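Local structure of inositol-1-monophosphatase (Thermotoga maritima, 2P3N) at residues E145-G151 with V189-V193. The protein hydrolyses inositol-1-phosphate, fructose 1,6-bisphosphate and several other phosphate monoesters with the help of magnesium ions, working as a homotetramer. Sequence-based numbering, arbitrary orientation.
Sequences ECVGSTG and VDFFV
S149 and F192 pair in parallel between strands 147-150 and 191-195. Backbone hydrogen bonds hold the register. S149 N donates to F191 O at 2.8 Å, and V193 N donates to S149 O at 3.2 Å. S149 thus uses both its backbone N and O on the same neighbour.

D190 meets V147 twice. Its backbone N gives a nearly straight bond of 2.7 Å to V147 O. Its OD2 accepts the N-H of V147, but the modelled 2.5 Å from OD2 to V147 N is very short and its exact length doubtful. CB points toward 145-151, CG stays beside the backbone N (chi1 -62°), and chi2 of -63° sets OD2 by V147 N. OD1 bonds S138 OG instead. C146 SG packs 3.4 Å from D190 CG.

Aromatic packing differs on the two faces of the sheet. The F191 ring lies over G148, whose CA makes a CH-pi contact 3.5 Å from the ring centroid. The ring takes the room a CB on G148 would need. F191 CE2 also lies 4.3 Å from C146 CB. A serine in place of F191 would probably leave G148 without its aromatic cover and open a gap beside C146. On the opposite face, F192 CD1 lies 3.7 Å from S149 CB. S149 OG turns away from its own backbone N (chi1 -169°) and bonds R172 O.

The strands are interior neighbours in a five-stranded mixed sheet, between 170-172 and 230-234. R172 and A177, probable substrate-binding residues, lie close to V147 and F192. D190 thus extends the ladder: its carboxylate, if the short bond is right, replaces a strand carbonyl.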
ATOM      1  N   GLU A 145      28.624   5.487 -11.972  1.00 80.20           N
ATOM      2  CA  GLU A 145      27.241   5.926 -11.846  1.00 76.20           C
ATOM      3  C   GLU A 145      26.362   4.689 -11.662  1.00 71.95           C
ATOM      4  O   GLU A 145      25.192   4.680 -12.061  1.00 71.74           O
ATOM      5  CB  GLU A 145      26.802   6.695 -13.103  1.00 84.66           C
ATOM      6  CG  GLU A 145      26.799   5.867 -14.389  1.00 92.27           C
ATOM      7  CD  GLU A 145      26.047   6.541 -15.536  1.00 97.08           C
ATOM      8  OE1 GLU A 145      24.831   6.805 -15.391  1.00 96.24           O
ATOM      9  OE2 GLU A 145      26.670   6.803 -16.588  1.00101.32           O
ATOM     10  N   CYS A 146      26.936   3.652 -11.053  1.00 65.70           N
ATOM     11  CA  CYS A 146      26.232   2.388 -10.835  1.00 57.90           C
ATOM     12  C   CYS A 146      26.014   1.978  -9.388  1.00 53.54           C
ATOM     13  O   CYS A 146      26.767   2.355  -8.497  1.00 52.75           O
ATOM     14  CB  CYS A 146      26.970   1.243 -11.532  1.00 54.89           C
ATOM     15  SG  CYS A 146      26.587   1.023 -13.269  1.00 59.98           S
ATOM     16  N   VAL A 147      24.968   1.187  -9.175  1.00 51.63           N
ATOM     17  CA  VAL A 147      24.641   0.662  -7.863  1.00 48.89           C
ATOM     18  C   VAL A 147      24.495  -0.837  -8.060  1.00 48.89           C
ATOM     19  O   VAL A 147      23.575  -1.303  -8.742  1.00 49.22           O
ATOM     20  CB  VAL A 147      23.333   1.252  -7.314  1.00 45.58           C
ATOM     21  CG1 VAL A 147      23.006   0.625  -5.974  1.00 38.08           C
ATOM     22  CG2 VAL A 147      23.485   2.748  -7.147  1.00 51.45           C
ATOM     23  N   GLY A 148      25.436  -1.583  -7.484  1.00 48.25           N
ATOM     24  CA  GLY A 148      25.425  -3.028  -7.605  1.00 44.27           C
ATOM     25  C   GLY A 148      24.954  -3.701  -6.338  1.00 42.98           C
ATOM     26  O   GLY A 148      24.830  -3.052  -5.292  1.00 39.96           O
ATOM     27  N   SER A 149      24.711  -5.007  -6.424  1.00 44.42           N
ATOM     28  CA  SER A 149      24.225  -5.763  -5.277  1.00 48.89           C
ATOM     29  C   SER A 149      24.906  -7.129  -5.103  1.00 49.02           C
ATOM     30  O   SER A 149      25.432  -7.693  -6.061  1.00 50.50           O
ATOM     31  CB  SER A 149      22.708  -5.949  -5.421  1.00 46.00           C
ATOM     32  OG  SER A 149      22.135  -6.457  -4.230  1.00 56.23           O
ATOM     33  N   THR A 150      24.894  -7.645  -3.872  1.00 48.05           N
ATOM     34  CA  THR A 150      25.467  -8.959  -3.554  1.00 44.82           C
ATOM     35  C   THR A 150      24.684  -9.563  -2.399  1.00 43.02           C
ATOM     36  O   THR A 150      23.885  -8.879  -1.763  1.00 44.32           O
ATOM     37  CB  THR A 150      26.937  -8.874  -3.090  1.00 46.46           C
ATOM     38  OG1 THR A 150      27.711  -8.179  -4.069  1.00 56.59           O
ATOM     39  CG2 THR A 150      27.528 -10.270  -2.918  1.00 41.71           C
ATOM     40  N   GLY A 151      24.923 -10.845  -2.133  1.00 45.83           N
ATOM     41  CA  GLY A 151      24.263 -11.525  -1.029  1.00 48.52           C
ATOM     42  C   GLY A 151      25.274 -11.810   0.068  1.00 49.32           C
ATOM     43  O   GLY A 151      26.476 -11.804  -0.192  1.00 51.39           O
ATOM     44  N   VAL A 189      18.645  -1.580  -9.852  1.00 38.07           N
ATOM     45  CA  VAL A 189      20.070  -1.791  -9.591  1.00 39.73           C
ATOM     46  C   VAL A 189      20.734  -2.042 -10.914  1.00 43.83           C
ATOM     47  O   VAL A 189      20.058  -2.319 -11.908  1.00 44.03           O
ATOM     48  CB  VAL A 189      20.385  -2.994  -8.679  1.00 40.59           C
ATOM     49  CG1 VAL A 189      20.188  -2.598  -7.229  1.00 42.87           C
ATOM     50  CG2 VAL A 189      19.539  -4.196  -9.068  1.00 35.62           C
ATOM     51  N   ASP A 190      22.060  -1.965 -10.926  1.00 45.83           N
ATOM     52  CA  ASP A 190      22.806  -2.141 -12.161  1.00 48.14           C
ATOM     53  C   ASP A 190      23.327  -3.548 -12.386  1.00 47.88           C
ATOM     54  O   ASP A 190      23.456  -3.993 -13.524  1.00 47.76           O
ATOM     55  CB  ASP A 190      23.927  -1.102 -12.206  1.00 47.10           C
ATOM     56  CG  ASP A 190      23.380   0.325 -12.216  1.00 47.18           C
ATOM     57  OD1 ASP A 190      22.668   0.685 -13.181  1.00 47.37           O
ATOM     58  OD2 ASP A 190      23.644   1.085 -11.257  1.00 39.03           O
ATOM     59  N   PHE A 191      23.608  -4.255 -11.301  1.00 50.49           N
ATOM     60  CA  PHE A 191      24.081  -5.624 -11.413  1.00 53.87           C
ATOM     61  C   PHE A 191      23.974  -6.350 -10.084  1.00 56.75           C
ATOM     62  O   PHE A 191      24.033  -5.731  -9.016  1.00 58.75           O
ATOM     63  CB  PHE A 191      25.522  -5.656 -11.940  1.00 50.14           C
ATOM     64  CG  PHE A 191      26.499  -4.882 -11.100  1.00 43.14           C
ATOM     65  CD1 PHE A 191      26.961  -5.392  -9.892  1.00 41.21           C
ATOM     66  CD2 PHE A 191      26.952  -3.632 -11.515  1.00 40.45           C
ATOM     67  CE1 PHE A 191      27.864  -4.666  -9.102  1.00 40.69           C
ATOM     68  CE2 PHE A 191      27.854  -2.892 -10.735  1.00 40.27           C
ATOM     69  CZ  PHE A 191      28.310  -3.410  -9.527  1.00 42.27           C
ATOM     70  N   PHE A 192      23.796  -7.667 -10.167  1.00 57.01           N
ATOM     71  CA  PHE A 192      23.662  -8.519  -8.991  1.00 56.11           C
ATOM     72  C   PHE A 192      24.488  -9.789  -9.198  1.00 55.75           C
ATOM     73  O   PHE A 192      24.427 -10.418 -10.261  1.00 52.55           O
ATOM     74  CB  PHE A 192      22.174  -8.856  -8.763  1.00 53.96           C
ATOM     75  CG  PHE A 192      21.916  -9.782  -7.594  1.00 49.39           C
ATOM     76  CD1 PHE A 192      22.419  -9.498  -6.326  1.00 43.79           C
ATOM     77  CD2 PHE A 192      21.171 -10.948  -7.767  1.00 47.30           C
ATOM     78  CE1 PHE A 192      22.184 -10.365  -5.250  1.00 39.52           C
ATOM     79  CE2 PHE A 192      20.933 -11.814  -6.701  1.00 42.00           C
ATOM     80  CZ  PHE A 192      21.440 -11.523  -5.442  1.00 39.32           C
ATOM     81  N   VAL A 193      25.261 -10.152  -8.175  1.00 57.14           N
ATOM     82  CA  VAL A 193      26.121 -11.331  -8.224  1.00 57.42           C
ATOM     83  C   VAL A 193      25.914 -12.264  -7.029  1.00 56.95           C
ATOM     84  O   VAL A 193      25.927 -11.820  -5.877  1.00 56.29           O
ATOM     85  CB  VAL A 193      27.602 -10.906  -8.283  1.00 57.79           C
ATOM     86  CG1 VAL A 193      27.859 -10.111  -9.555  1.00 55.41           C
ATOM     87  CG2 VAL A 193      27.946 -10.057  -7.075  1.00 62.08           C
TER